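Local coordinates for succinyl-CoA:3-ketoacid coenzyme A transferase subunit B (Helicobacter pylori, PDB 3RRL), which transfers coenzyme A from succinyl-CoA to a 3-oxo acid, giving a 3-oxoacyl-CoA and succinate, as subunit B of the enzyme, at residues 137-142 / 165-170. Sequence-based numbering, arbitrary orientation.
Sequences VIMEHC and HQLITD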
loop_
_atom_site.group_PDB
_atom_site.type_symbol
_atom_site.label_atom_id
_atom_site.label_comp_id
_atom_site.label_asym_id
_atom_site.label_seq_id
_atom_site.Cartn_x
_atom_site.Cartn_y
_atom_site.Cartn_z
ATOM N N VAL B 137 -19.528 6.973 20.588
ATOM C CA VAL B 137 -19.579 5.832 21.491
ATOM C C VAL B 137 -21.003 5.673 22.015
ATOM O O VAL B 137 -21.627 6.645 22.446
ATOM C CB VAL B 137 -18.624 5.998 22.687
ATOM C CG1 VAL B 137 -18.864 4.892 23.717
ATOM C CG2 VAL B 137 -17.182 5.990 22.229
ATOM N N ILE B 138 -21.519 4.450 21.962
ATOM C CA ILE B 138 -22.835 4.157 22.509
ATOM C C ILE B 138 -22.709 3.053 23.552
ATOM O O ILE B 138 -22.105 2.006 23.304
ATOM C CB ILE B 138 -23.859 3.779 21.418
ATOM C CG1 ILE B 138 -23.561 2.389 20.839
ATOM C CG2 ILE B 138 -23.900 4.854 20.342
ATOM C CD1 ILE B 138 -24.633 1.886 19.874
HETATM N N MSE B 139 -23.263 3.316 24.726
HETATM C CA MSE B 139 -22.910 2.558 25.907
HETATM C C MSE B 139 -24.013 2.627 26.945
HETATM O O MSE B 139 -24.673 3.658 27.079
HETATM C CB MSE B 139 -21.660 3.207 26.477
HETATM C CG MSE B 139 -21.041 2.525 27.647
HETATM SE SE MSE B 139 -19.467 3.566 28.077
HETATM C CE MSE B 139 -20.327 5.151 28.802
ATOM N N GLU B 140 -24.189 1.557 27.712
ATOM C CA GLU B 140 -25.056 1.631 28.883
ATOM C C GLU B 140 -24.381 2.531 29.911
ATOM O O GLU B 140 -23.166 2.455 30.110
ATOM C CB GLU B 140 -25.340 0.237 29.448
ATOM C CG GLU B 140 -26.406 -0.525 28.666
ATOM C CD GLU B 140 -26.415 -2.008 28.967
ATOM O OE1 GLU B 140 -26.806 -2.391 30.091
ATOM O OE2 GLU B 140 -26.026 -2.795 28.076
ATOM N N HIS B 141 -25.170 3.397 30.543
ATOM C CA HIS B 141 -24.633 4.479 31.369
ATOM C C HIS B 141 -23.956 3.983 32.649
ATOM O O HIS B 141 -22.964 4.560 33.094
ATOM C CB HIS B 141 -25.730 5.499 31.705
ATOM C CG HIS B 141 -25.204 6.840 32.116
ATOM N ND1 HIS B 141 -25.243 7.942 31.288
ATOM C CD2 HIS B 141 -24.618 7.255 33.266
ATOM C CE1 HIS B 141 -24.707 8.979 31.909
ATOM N NE2 HIS B 141 -24.324 8.589 33.112
ATOM N N CYS B 142 -24.492 2.917 33.237
ATOM C CA CYS B 142 -23.939 2.360 34.469
ATOM C C CYS B 142 -23.631 0.882 34.272
ATOM O O CYS B 142 -24.265 0.224 33.446
ATOM C CB CYS B 142 -24.923 2.525 35.637
ATOM S SG CYS B 142 -25.395 4.238 36.049
ATOM N N HIS B 165 -16.174 12.018 20.037
ATOM C CA HIS B 165 -16.906 13.222 19.651
ATOM C C HIS B 165 -18.265 13.314 20.331
ATOM O O HIS B 165 -18.678 14.384 20.784
ATOM C CB HIS B 165 -17.067 13.307 18.129
ATOM C CG HIS B 165 -15.789 13.588 17.405
ATOM N ND1 HIS B 165 -15.009 12.591 16.859
ATOM C CD2 HIS B 165 -15.142 14.749 17.156
ATOM C CE1 HIS B 165 -13.943 13.129 16.295
ATOM N NE2 HIS B 165 -13.998 14.437 16.461
ATOM N N GLN B 166 -18.959 12.183 20.400
ATOM C CA GLN B 166 -20.313 12.161 20.929
ATOM C C GLN B 166 -20.547 10.865 21.698
ATOM O O GLN B 166 -20.096 9.793 21.287
ATOM C CB GLN B 166 -21.312 12.303 19.783
ATOM C CG GLN B 166 -22.775 12.100 20.162
ATOM C CD GLN B 166 -23.677 12.078 18.932
ATOM O OE1 GLN B 166 -23.327 11.500 17.904
ATOM N NE2 GLN B 166 -24.825 12.725 19.025
ATOM N N LEU B 167 -21.236 10.972 22.825
ATOM C CA LEU B 167 -21.514 9.810 23.656
ATOM C C LEU B 167 -23.016 9.688 23.880
ATOM O O LEU B 167 -23.664 10.615 24.370
ATOM C CB LEU B 167 -20.774 9.905 24.996
ATOM C CG LEU B 167 -21.269 8.990 26.121
ATOM C CD1 LEU B 167 -21.038 7.522 25.785
ATOM C CD2 LEU B 167 -20.607 9.352 27.455
ATOM N N ILE B 168 -23.565 8.544 23.495
ATOM C CA ILE B 168 -24.984 8.281 23.645
ATOM C C ILE B 168 -25.180 7.136 24.635
ATOM O O ILE B 168 -24.701 6.028 24.404
ATOM C CB ILE B 168 -25.597 7.878 22.289
ATOM C CG1 ILE B 168 -25.359 8.973 21.242
ATOM C CG2 ILE B 168 -27.075 7.569 22.430
ATOM C CD1 ILE B 168 -25.909 8.630 19.862
ATOM N N THR B 169 -25.866 7.405 25.742
ATOM C CA THR B 169 -26.236 6.348 26.681
ATOM C C THR B 169 -27.764 6.241 26.820
ATOM O O THR B 169 -28.510 6.972 26.159
ATOM C CB THR B 169 -25.591 6.557 28.075
ATOM O OG1 THR B 169 -26.314 7.555 28.809
ATOM C CG2 THR B 169 -24.141 6.982 27.931
ATOM N N ASP B 170 -28.224 5.330 27.671
ATOM C CA ASP B 170 -29.660 5.168 27.924
ATOM C C ASP B 170 -30.242 6.363 28.692
ATOM O O ASP B 170 -31.463 6.532 28.785
ATOM C CB ASP B 170 -29.927 3.868 28.692
ATOM C CG ASP B 170 -28.963 3.669 29.849
ATOM O OD1 ASP B 170 -27.738 3.719 29.611
ATOM O OD2 ASP B 170 -29.422 3.486 30.998
HETATM O O HOH W 1 -27.462 2.492 32.819
#
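H141 and T169 meet where two parallel strands run out into loops. The CB of H141 lies 3.4 Å from D170 OD1, the oxygen that also accepts the backbone N-H of H141 (N to OD1 2.8 Å). The acceptor uses its syn lone pair, the one on the side of OD2. With CG anti to the backbone N (chi1 -160°), the ring passes beside T169, its CG 3.6 Å from T169 OG1. ND1 shares a hydrogen bond of 2.7 Å with that hydroxyl; OG1 sits at the ring edge, in plane, and the bond is nearly straight at 166°. Either atom could be the donor; the backbone N-H groups of L171 and A172 also hydrogen-bond to OG1. At the tip NE2 is hydrogen-bonded to T199 OG1, so both ring nitrogens have partners, which should restrain the ring's rotation.

The bridges V137 with L167 and I138 with I168 define the parallel pairing of strands 134-138 and 166-168, neighbours in the large mixed sheet of the coenzyme A transferase domain. Three backbone hydrogen bonds link the segments: V137 N to Q166 O, I168 N to V137 O (2.9 Å) and M139 N to I168 O. The last involves the N-H of M139, and T169 CA approaches M139 O at 3.1 Å in a CA-H...O contact.

Alternation sorts the two bridged pairs. L167 CD1 touches V137 CG1 on the face where F174 and F176 of strand 172-177 also meet L167. M139, a selenomethionine, brings its methyl CE to L167 CD1 (3.9 Å) through a chain bent at chi3 (71°). On the other face I138 and I168 lie side by side, CG2 of I138 against CB of I168, against helix 2-10, where I138 touches I5 and A9 and I168 touches R8. Beyond the strands, a water accepts from C142 N and donates to D170 OD2, so OD1 grips the 137-142 segment directly and OD2 through the water.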